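Local coordinates for putative angiotensinogen (Lampetra fluviatilis, PDB 5INW), which binds heparin and, as a serpin, inhibits thrombin through a heparin-promoted template mechanism, besides being the lamprey form of the hormone precursor angiotensinogen, at the interface of chains A and B. Coordinates in Å, arbitrary orientation; residue numbers count along the deposited sequence, not the author numbering. Chains: chain A, Putative angiotensinogen; chain B, C-terminal peptide of Putative angiotensinogen.

Contact 1: the interface of chains A and B. Residues chain A 93, 106, 319, 323; chain B 13, 28-29.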
loop_
_atom_site.group_PDB
_atom_site.type_symbol
_atom_site.label_atom_id
_atom_site.label_comp_id
_atom_site.label_asym_id
_atom_site.label_seq_id
_atom_site.Cartn_x
_atom_site.Cartn_y
_atom_site.Cartn_z
ATOM N N TYR A 93 -7.579 -5.939 3.144
ATOM C CA TYR A 93 -8.635 -5.375 2.313
ATOM C C TYR A 93 -9.974 -5.788 2.854
ATOM O O TYR A 93 -10.881 -4.969 2.983
ATOM C CB TYR A 93 -8.511 -5.878 0.882
ATOM C CG TYR A 93 -9.299 -5.114 -0.179
ATOM C CD1 TYR A 93 -10.638 -5.368 -0.411
ATOM C CD2 TYR A 93 -8.667 -4.179 -1.015
ATOM C CE1 TYR A 93 -11.332 -4.685 -1.392
ATOM C CE2 TYR A 93 -9.342 -3.536 -2.029
ATOM C CZ TYR A 93 -10.683 -3.779 -2.207
ATOM O OH TYR A 93 -11.382 -3.088 -3.191
ATOM N N ILE A 106 -11.113 3.081 -1.185
ATOM C CA ILE A 106 -10.216 2.233 -0.449
ATOM C C ILE A 106 -8.864 2.279 -1.167
ATOM O O ILE A 106 -8.788 2.070 -2.408
ATOM C CB ILE A 106 -10.742 0.782 -0.378
ATOM C CG1 ILE A 106 -11.989 0.711 0.457
ATOM C CG2 ILE A 106 -9.707 -0.167 0.266
ATOM C CD1 ILE A 106 -12.663 -0.643 0.370
ATOM N N LEU A 319 -20.250 -5.580 -6.606
ATOM C CA LEU A 319 -18.988 -5.173 -6.015
ATOM C C LEU A 319 -18.565 -5.917 -4.732
ATOM O O LEU A 319 -17.378 -6.081 -4.514
ATOM C CB LEU A 319 -18.978 -3.646 -5.788
ATOM C CG LEU A 319 -17.656 -2.938 -5.401
ATOM C CD1 LEU A 319 -16.596 -3.130 -6.462
ATOM C CD2 LEU A 319 -17.948 -1.459 -5.209
ATOM N N GLU A 323 -15.024 -7.896 -4.446
ATOM C CA GLU A 323 -14.163 -7.563 -3.299
ATOM C C GLU A 323 -14.007 -8.685 -2.286
ATOM O O GLU A 323 -13.031 -8.706 -1.582
ATOM C CB GLU A 323 -14.657 -6.283 -2.614
ATOM C CG GLU A 323 -14.417 -5.072 -3.504
ATOM C CD GLU A 323 -14.797 -3.739 -2.895
ATOM O OE1 GLU A 323 -15.696 -3.684 -2.043
ATOM O OE2 GLU A 323 -14.202 -2.722 -3.281
ATOM N N VAL B 13 -12.359 -1.888 -8.738
ATOM C CA VAL B 13 -11.191 -2.305 -7.992
ATOM C C VAL B 13 -9.912 -2.023 -8.801
ATOM O O VAL B 13 -9.864 -2.177 -10.041
ATOM C CB VAL B 13 -11.268 -3.791 -7.659
ATOM C CG1 VAL B 13 -10.021 -4.272 -6.919
ATOM C CG2 VAL B 13 -12.505 -4.052 -6.825
ATOM N N GLY B 28 -6.822 -1.191 -3.988
ATOM C CA GLY B 28 -7.994 -0.448 -3.584
ATOM C C GLY B 28 -9.201 -0.538 -4.486
ATOM O O GLY B 28 -9.278 -1.368 -5.408
ATOM N N ARG B 29 -10.140 0.357 -4.166
ATOM C CA ARG B 29 -11.383 0.528 -4.862
ATOM C C ARG B 29 -11.623 2.018 -4.984
ATOM O O ARG B 29 -11.578 2.751 -3.983
ATOM C CB ARG B 29 -12.544 -0.130 -4.103
ATOM C CG ARG B 29 -13.956 0.240 -4.620
ATOM C CD ARG B 29 -14.824 0.821 -3.524
ATOM N NE ARG B 29 -15.253 -0.269 -2.656
ATOM C CZ ARG B 29 -15.996 -0.142 -1.567
ATOM N NH1 ARG B 29 -16.341 -1.235 -0.916
ATOM N NH2 ARG B 29 -16.389 1.058 -1.135
#

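Contact 2: the interface of chains A and B. Residues chain A 107-109, 246, 408-410; chain B 25-26.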
loop_
_atom_site.group_PDB
_atom_site.type_symbol
_atom_site.label_atom_id
_atom_site.label_comp_id
_atom_site.label_asym_id
_atom_site.label_seq_id
_atom_site.Cartn_x
_atom_site.Cartn_y
_atom_site.Cartn_z
ATOM N N PHE A 107 -7.798 2.537 -0.413
ATOM C CA PHE A 107 -6.446 2.639 -0.991
ATOM C C PHE A 107 -5.339 2.530 0.033
ATOM O O PHE A 107 -5.286 3.276 0.988
ATOM C CB PHE A 107 -6.273 3.931 -1.761
ATOM C CG PHE A 107 -5.192 3.841 -2.770
ATOM C CD1 PHE A 107 -5.289 2.941 -3.805
ATOM C CD2 PHE A 107 -4.054 4.644 -2.691
ATOM C CE1 PHE A 107 -4.288 2.844 -4.754
ATOM C CE2 PHE A 107 -3.033 4.520 -3.609
ATOM C CZ PHE A 107 -3.153 3.625 -4.649
ATOM N N PHE A 108 -4.459 1.579 -0.173
ATOM C CA PHE A 108 -3.383 1.314 0.756
ATOM C C PHE A 108 -2.259 0.509 0.106
ATOM O O PHE A 108 -2.495 -0.148 -0.889
ATOM C CB PHE A 108 -3.938 0.627 2.021
ATOM C CG PHE A 108 -4.584 -0.726 1.804
ATOM C CD1 PHE A 108 -3.830 -1.924 1.954
ATOM C CD2 PHE A 108 -5.936 -0.841 1.524
ATOM C CE1 PHE A 108 -4.404 -3.182 1.785
ATOM C CE2 PHE A 108 -6.515 -2.104 1.352
ATOM C CZ PHE A 108 -5.749 -3.271 1.503
ATOM N N SER A 109 -1.043 0.576 0.640
ATOM C CA SER A 109 0.090 -0.223 0.155
ATOM C C SER A 109 0.429 -1.355 1.118
ATOM O O SER A 109 0.839 -1.104 2.243
ATOM C CB SER A 109 1.341 0.651 0.011
ATOM O OG SER A 109 2.494 -0.188 -0.175
ATOM N N ILE A 246 6.550 4.995 0.770
ATOM C CA ILE A 246 6.714 4.388 -0.525
ATOM C C ILE A 246 6.060 5.290 -1.544
ATOM O O ILE A 246 4.943 5.782 -1.342
ATOM C CB ILE A 246 6.148 2.998 -0.450
ATOM C CG1 ILE A 246 6.161 2.291 -1.761
ATOM C CG2 ILE A 246 4.725 3.023 0.070
ATOM C CD1 ILE A 246 5.919 0.819 -1.477
ATOM N N ALA A 408 1.518 7.690 -6.963
ATOM C CA ALA A 408 0.940 7.078 -5.744
ATOM C C ALA A 408 1.927 7.137 -4.617
ATOM O O ALA A 408 3.061 6.722 -4.820
ATOM C CB ALA A 408 0.504 5.630 -5.976
ATOM N N LYS A 409 1.473 7.598 -3.445
ATOM C CA LYS A 409 2.271 7.689 -2.230
ATOM C C LYS A 409 1.577 6.834 -1.188
ATOM O O LYS A 409 0.369 6.789 -1.178
ATOM C CB LYS A 409 2.245 9.111 -1.698
ATOM C CG LYS A 409 3.071 10.114 -2.454
ATOM C CD LYS A 409 2.635 11.568 -2.171
ATOM C CE LYS A 409 2.871 12.464 -3.408
ATOM N NZ LYS A 409 1.799 13.472 -3.732
ATOM N N ALA A 410 2.339 6.217 -0.293
ATOM C CA ALA A 410 1.818 5.703 0.972
ATOM C C ALA A 410 2.791 5.985 2.092
ATOM O O ALA A 410 3.966 6.138 1.857
ATOM C CB ALA A 410 1.566 4.198 0.892
ATOM N N ILE B 25 1.560 -3.557 -4.913
ATOM C CA ILE B 25 2.147 -2.415 -4.289
ATOM C C ILE B 25 1.088 -1.503 -3.695
ATOM O O ILE B 25 1.334 -0.919 -2.648
ATOM C CB ILE B 25 2.970 -1.646 -5.337
ATOM C CG1 ILE B 25 3.960 -2.611 -5.974
ATOM C CG2 ILE B 25 3.726 -0.468 -4.709
ATOM C CD1 ILE B 25 4.635 -2.033 -7.169
ATOM N N PHE B 26 -0.016 -1.304 -4.416
ATOM C CA PHE B 26 -1.183 -0.627 -3.904
ATOM C C PHE B 26 -2.391 -1.422 -4.293
ATOM O O PHE B 26 -2.392 -2.060 -5.317
ATOM C CB PHE B 26 -1.347 0.769 -4.505
ATOM C CG PHE B 26 -0.235 1.728 -4.166
ATOM C CD1 PHE B 26 -0.321 2.522 -3.036
ATOM C CD2 PHE B 26 0.904 1.804 -4.959
ATOM C CE1 PHE B 26 0.711 3.388 -2.710
ATOM C CE2 PHE B 26 1.941 2.634 -4.612
ATOM C CZ PHE B 26 1.842 3.437 -3.496
#

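Contact 3: the interface of chains A and B. Residues chain A 276, 350, 352-354; chain B 32-34.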
loop_
_atom_site.group_PDB
_atom_site.type_symbol
_atom_site.label_atom_id
_atom_site.label_comp_id
_atom_site.label_asym_id
_atom_site.label_seq_id
_atom_site.Cartn_x
_atom_site.Cartn_y
_atom_site.Cartn_z
ATOM N N VAL A 276 -17.253 13.708 -14.115
ATOM C CA VAL A 276 -15.850 13.401 -13.869
ATOM C C VAL A 276 -15.033 13.535 -15.149
ATOM O O VAL A 276 -15.372 12.884 -16.135
ATOM C CB VAL A 276 -15.701 11.977 -13.316
ATOM C CG1 VAL A 276 -14.260 11.709 -12.883
ATOM C CG2 VAL A 276 -16.626 11.786 -12.141
ATOM N N PRO A 350 -11.627 7.604 -15.686
ATOM C CA PRO A 350 -11.563 8.853 -14.916
ATOM C C PRO A 350 -10.145 9.348 -14.616
ATOM O O PRO A 350 -9.229 8.549 -14.502
ATOM C CB PRO A 350 -12.283 8.501 -13.621
ATOM C CG PRO A 350 -13.255 7.440 -14.004
ATOM C CD PRO A 350 -12.575 6.646 -15.081
ATOM N N PHE A 352 -8.370 11.732 -11.735
ATOM C CA PHE A 352 -8.746 12.026 -10.366
ATOM C C PHE A 352 -7.563 11.938 -9.452
ATOM O O PHE A 352 -6.568 11.307 -9.794
ATOM C CB PHE A 352 -9.785 11.026 -9.876
ATOM C CG PHE A 352 -9.323 9.590 -9.918
ATOM C CD1 PHE A 352 -9.440 8.854 -11.073
ATOM C CD2 PHE A 352 -8.773 8.973 -8.810
ATOM C CE1 PHE A 352 -9.005 7.531 -11.121
ATOM C CE2 PHE A 352 -8.341 7.653 -8.854
ATOM C CZ PHE A 352 -8.469 6.929 -10.014
ATOM N N LYS A 353 -7.677 12.615 -8.309
ATOM C CA LYS A 353 -6.740 12.476 -7.184
ATOM C C LYS A 353 -7.598 12.188 -5.954
ATOM O O LYS A 353 -8.430 13.012 -5.574
ATOM C CB LYS A 353 -5.909 13.742 -6.989
ATOM C CG LYS A 353 -4.676 13.533 -6.128
ATOM C CD LYS A 353 -3.837 14.800 -6.056
ATOM C CE LYS A 353 -2.413 14.509 -5.595
ATOM N NZ LYS A 353 -1.777 15.765 -5.075
ATOM N N ILE A 354 -7.428 11.006 -5.379
ATOM C CA ILE A 354 -8.082 10.650 -4.122
ATOM C C ILE A 354 -7.067 10.309 -3.037
ATOM O O ILE A 354 -5.998 9.804 -3.351
ATOM C CB ILE A 354 -9.041 9.461 -4.283
ATOM C CG1 ILE A 354 -8.327 8.154 -4.663
ATOM C CG2 ILE A 354 -10.130 9.789 -5.286
ATOM C CD1 ILE A 354 -9.031 6.926 -4.135
ATOM N N ASP B 32 -15.439 7.206 -5.808
ATOM C CA ASP B 32 -15.805 8.617 -5.813
ATOM C C ASP B 32 -14.560 9.442 -6.075
ATOM O O ASP B 32 -13.898 9.895 -5.152
ATOM C CB ASP B 32 -16.473 8.993 -4.480
ATOM C CG ASP B 32 -16.602 10.510 -4.277
ATOM O OD1 ASP B 32 -16.805 11.223 -5.286
ATOM O OD2 ASP B 32 -16.467 10.985 -3.105
ATOM N N PRO B 33 -14.218 9.623 -7.348
ATOM C CA PRO B 33 -13.173 10.560 -7.770
ATOM C C PRO B 33 -13.348 11.998 -7.233
ATOM O O PRO B 33 -14.437 12.375 -6.790
ATOM C CB PRO B 33 -13.350 10.590 -9.272
ATOM C CG PRO B 33 -13.908 9.261 -9.630
ATOM C CD PRO B 33 -14.742 8.829 -8.478
ATOM N N LYS B 34 -12.293 12.801 -7.295
ATOM C CA LYS B 34 -12.379 14.243 -6.965
ATOM C C LYS B 34 -11.325 15.069 -7.745
ATOM O O LYS B 34 -10.499 14.493 -8.435
ATOM C CB LYS B 34 -12.250 14.451 -5.435
ATOM C CG LYS B 34 -13.570 14.651 -4.682
ATOM C CD LYS B 34 -13.413 14.322 -3.201
ATOM C CE LYS B 34 -13.293 12.822 -2.976
ATOM N NZ LYS B 34 -13.312 12.565 -1.522
#

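Contact 4: the interface of chains A and B. Residues chain A 299, 306-307, 309, 335; chain B 17, 19.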
loop_
_atom_site.group_PDB
_atom_site.type_symbol
_atom_site.label_atom_id
_atom_site.label_comp_id
_atom_site.label_asym_id
_atom_site.label_seq_id
_atom_site.Cartn_x
_atom_site.Cartn_y
_atom_site.Cartn_z
ATOM N N LYS A 299 -5.935 -4.583 -18.084
ATOM C CA LYS A 299 -4.554 -4.383 -17.682
ATOM C C LYS A 299 -4.044 -3.136 -18.357
ATOM O O LYS A 299 -3.953 -3.094 -19.570
ATOM C CB LYS A 299 -3.724 -5.589 -18.108
ATOM C CG LYS A 299 -2.235 -5.560 -17.817
ATOM C CD LYS A 299 -1.653 -6.964 -18.020
ATOM C CE LYS A 299 -0.117 -7.035 -17.920
ATOM N NZ LYS A 299 0.630 -6.454 -19.092
ATOM N N ALA A 306 5.565 -2.828 -14.670
ATOM C CA ALA A 306 4.446 -2.649 -13.761
ATOM C C ALA A 306 3.195 -2.292 -14.543
ATOM O O ALA A 306 3.278 -1.752 -15.622
ATOM C CB ALA A 306 4.749 -1.551 -12.779
ATOM N N SER A 307 2.035 -2.607 -13.978
ATOM C CA SER A 307 0.783 -2.221 -14.577
ATOM C C SER A 307 -0.316 -2.106 -13.535
ATOM O O SER A 307 -0.154 -2.555 -12.422
ATOM C CB SER A 307 0.428 -3.139 -15.766
ATOM O OG SER A 307 0.281 -4.454 -15.360
ATOM N N LEU A 309 -4.115 -3.133 -12.850
ATOM C CA LEU A 309 -5.287 -3.929 -13.128
ATOM C C LEU A 309 -6.493 -3.166 -12.698
ATOM O O LEU A 309 -6.524 -2.738 -11.529
ATOM C CB LEU A 309 -5.286 -5.209 -12.282
ATOM C CG LEU A 309 -4.832 -6.504 -12.944
ATOM C CD1 LEU A 309 -5.537 -7.633 -12.207
ATOM C CD2 LEU A 309 -5.123 -6.570 -14.450
ATOM N N LEU A 335 -4.986 -12.805 -14.039
ATOM C CA LEU A 335 -3.799 -12.666 -14.902
ATOM C C LEU A 335 -3.661 -13.755 -15.965
ATOM O O LEU A 335 -3.137 -13.505 -17.042
ATOM C CB LEU A 335 -2.534 -12.662 -14.069
ATOM C CG LEU A 335 -2.356 -11.424 -13.221
ATOM C CD1 LEU A 335 -1.379 -11.717 -12.095
ATOM C CD2 LEU A 335 -1.885 -10.256 -14.081
ATOM N N TYR B 17 0.763 -3.345 -9.623
ATOM C CA TYR B 17 1.585 -4.507 -9.295
ATOM C C TYR B 17 2.787 -4.691 -10.208
ATOM O O TYR B 17 2.780 -4.242 -11.341
ATOM C CB TYR B 17 0.697 -5.749 -9.346
ATOM C CG TYR B 17 0.353 -6.163 -10.751
ATOM C CD1 TYR B 17 -0.667 -5.514 -11.493
ATOM C CD2 TYR B 17 1.082 -7.174 -11.373
ATOM C CE1 TYR B 17 -0.945 -5.902 -12.809
ATOM C CE2 TYR B 17 0.810 -7.561 -12.676
ATOM C CZ TYR B 17 -0.188 -6.939 -13.404
ATOM O OH TYR B 17 -0.374 -7.389 -14.720
ATOM N N GLU B 19 5.029 -6.938 -12.522
ATOM C CA GLU B 19 4.794 -8.125 -13.333
ATOM C C GLU B 19 5.693 -9.294 -12.986
ATOM O O GLU B 19 5.160 -10.340 -12.733
ATOM C CB GLU B 19 4.887 -7.808 -14.802
ATOM C CG GLU B 19 3.752 -6.910 -15.222
ATOM C CD GLU B 19 4.061 -6.151 -16.469
ATOM O OE1 GLU B 19 4.799 -6.683 -17.323
ATOM O OE2 GLU B 19 3.571 -5.003 -16.601
#

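Contact 1: the interface of chains A and B
This is an interface between two fragments of one serpin chain cut at the reactive loop: strand 24-30 of the C-terminal peptide pairs with the short strand 106-108 of the main body, which helps keep the peptide in the fold after cleavage. A:Ile106 and B:Arg29 form an antiparallel bridge, with A:Ile106 N bonded to B:Arg29 O at 2.9 Å and B:Arg29 N to A:Ile106 O at 2.8 Å. The side chain of B:Arg29 leaves this bridge with CG anti to the backbone N (chi1 168°), then bends at chi2 and chi3 to bring its guanidinium side-on to A:Glu323 of helix 319-325. B:Arg29 NE makes a salt-bridging hydrogen bond to A:Glu323 OE2 at 2.7 Å, and B:Arg29 NH1 a hydrogen bond to A:Glu323 OE1 at 2.8 Å. Both oxygens use their syn lone pairs, and the two flat groups lie nearly coplanar, 17° apart, so the paired bonds fix the rotation of each. A:Glu323 OE2 also accepts the phenol hydroxyl of A:Tyr93, OH to OE2 2.8 Å, which arrives from above the carboxylate plane and ties helix 77-96 to the pair. A:Ile106 CD1 lies over the centre of one face of the B:Arg29 guanidinium, 3.8 Å above its plane. The A:Tyr93 ring stands steeply to the guanidinium and sets CE2 against B:Gly28 CA at 3.7 Å, while the CG2 methyl of B:Val13 lies against the A:Glu323 CG methylene.

Contact 2: the interface of chains A and B
B:Phe26 reaches from strand 24-30 of the C-terminal peptide into the apolar interior of the serpin fold, where it meets A:Phe107 of strand 106-108 and the alanines of strand 405-417. Its CG is anti to the carbonyl carbon (chi1 -64°), and with chi2 at -90° the ring presents one face to A:Ala408. The methyl CB of that alanine sits 3.7 Å from the ring centroid of B:Phe26, offset toward the rim, in a CH-pi contact. A:Phe107 flanks the same side of the ring. The two aromatic planes are nearly parallel but slid apart, and the CZ/CE2 rim of A:Phe107 lies over CB and CD1 of B:Phe26, with A:Phe107 CZ 3.4 Å from B:Phe26 CB. Near the CE1 rim, B:Phe26 CE1 packs against A:Ala410 CB at 3.8 Å and also approaches A:Ser109 CB. An alanine in place of B:Phe26 would probably leave a gap beneath both A:Phe107 and A:Ala408, the methyl losing its ring face and the A:Phe107 rim its support. Beside this apolar cluster, A:Ser109 OG donates to the backbone carbonyl of B:Ile25, OG to O 2.8 Å, nearly along the C=O axis. The hydroxyl is anti to its own backbone nitrogen (chi1 167°), which turns it toward the peptide strand. Farther along, the CG2 methyl of B:Ile25 makes a looser contact with A:Ile246 CD1, at 4.1 Å, from strand 238-251.

Contact 3: the interface of chains A and B
B:Pro33, near the C-terminal end of the peptide, packs against A:Phe352, A:Val276 and A:Ile354, closing the peptide's tail onto strands of the serpin body. Its ring can be followed outward from the backbone. CA of B:Pro33 lies against the CG2 methyl of A:Ile354 at 4.0 Å. CB of B:Pro33 carries the main contact, meeting A:Phe352 CB at 3.6 Å and, at about a right angle to that, the A:Val276 CG1 methyl at 3.9 Å. CG of B:Pro33 then continues along CG1 of A:Val276 at 4.1 Å and comes more loosely toward A:Pro350 CB. The pyrrolidine thus bridges strand 352-359 and strand 273-283, crossing the valine side chain at about a right angle. A:Phe352 CG lies between the backbone N and the carbonyl carbon (chi1 59°); the ring shows a face toward B:Pro33 but runs off beside it, leaving the close touch to A:Phe352 CB. The contact is largely apolar and is supplemented by a weak backbone bond from A:Lys353 N to B:Lys34 O, long at 3.4 Å. B:Lys34 bends at chi3 and carries its amine back toward the peptide's own B:Asp32, forming a salt bridge within the tail, where NZ stands 3.9 Å from carboxylate oxygen OD2.

Contact 4: the interface of chains A and B
B:Tyr17 N donates to A:Ser307 O at 3.0 Å, and A:Ser307 N returns a bond to B:Tyr17 O at 3.2 Å, forming an antiparallel bridge between strand 12-18 of the C-terminal peptide and strand 306-313 of the serpin body. The aromatic side chain turns over A:Ser307: CG lies between the backbone N and the carbonyl carbon (chi1 74°), which brings the phenol toward the serine it pairs with. A:Ser307 OG sits over the rim of one ring face, and its 3.1 Å approach to B:Tyr17 OH would be at best a strained hydrogen bond. The opposite face receives A:Leu335 CD2, from helix 328-337, 3.8 Å from CZ of B:Tyr17, and A:Leu309 CG comes within 3.9 Å of B:Tyr17 CE1. The A:Lys299 side chain crosses the phenol at about a right angle, its methylenes passing beside OH, and its amine NZ lies 4.1 Å from B:Glu19 OE2, where the opposite charges may attract weakly. An alanine at B:Tyr17 would probably leave unfilled the space between A:Ser307 OG and A:Leu335 CD2 and deprive A:Leu309 of its packing. By joining strand pairing to side-chain packing, the site helps hold the cleaved peptide's strand against the serpin body.

Contact 1 and contact 2 lie about 13 Å apart between the centres of their C-alpha atoms and share both strand 24-30 of the peptide and strand 106-108 of the body. Strand 12-18 likewise links contact 1 with contact 4, about 16 Å away between centres. Contact 3 follows strand 24-30 into the peptide's tail; its centre is about 21 Å from that of contact 4, the widest separation of the four. The peptide is therefore held along two strands and its tail, by several elements of chain A, consistent with its remaining an integral part of the serpin fold after loop cleavage.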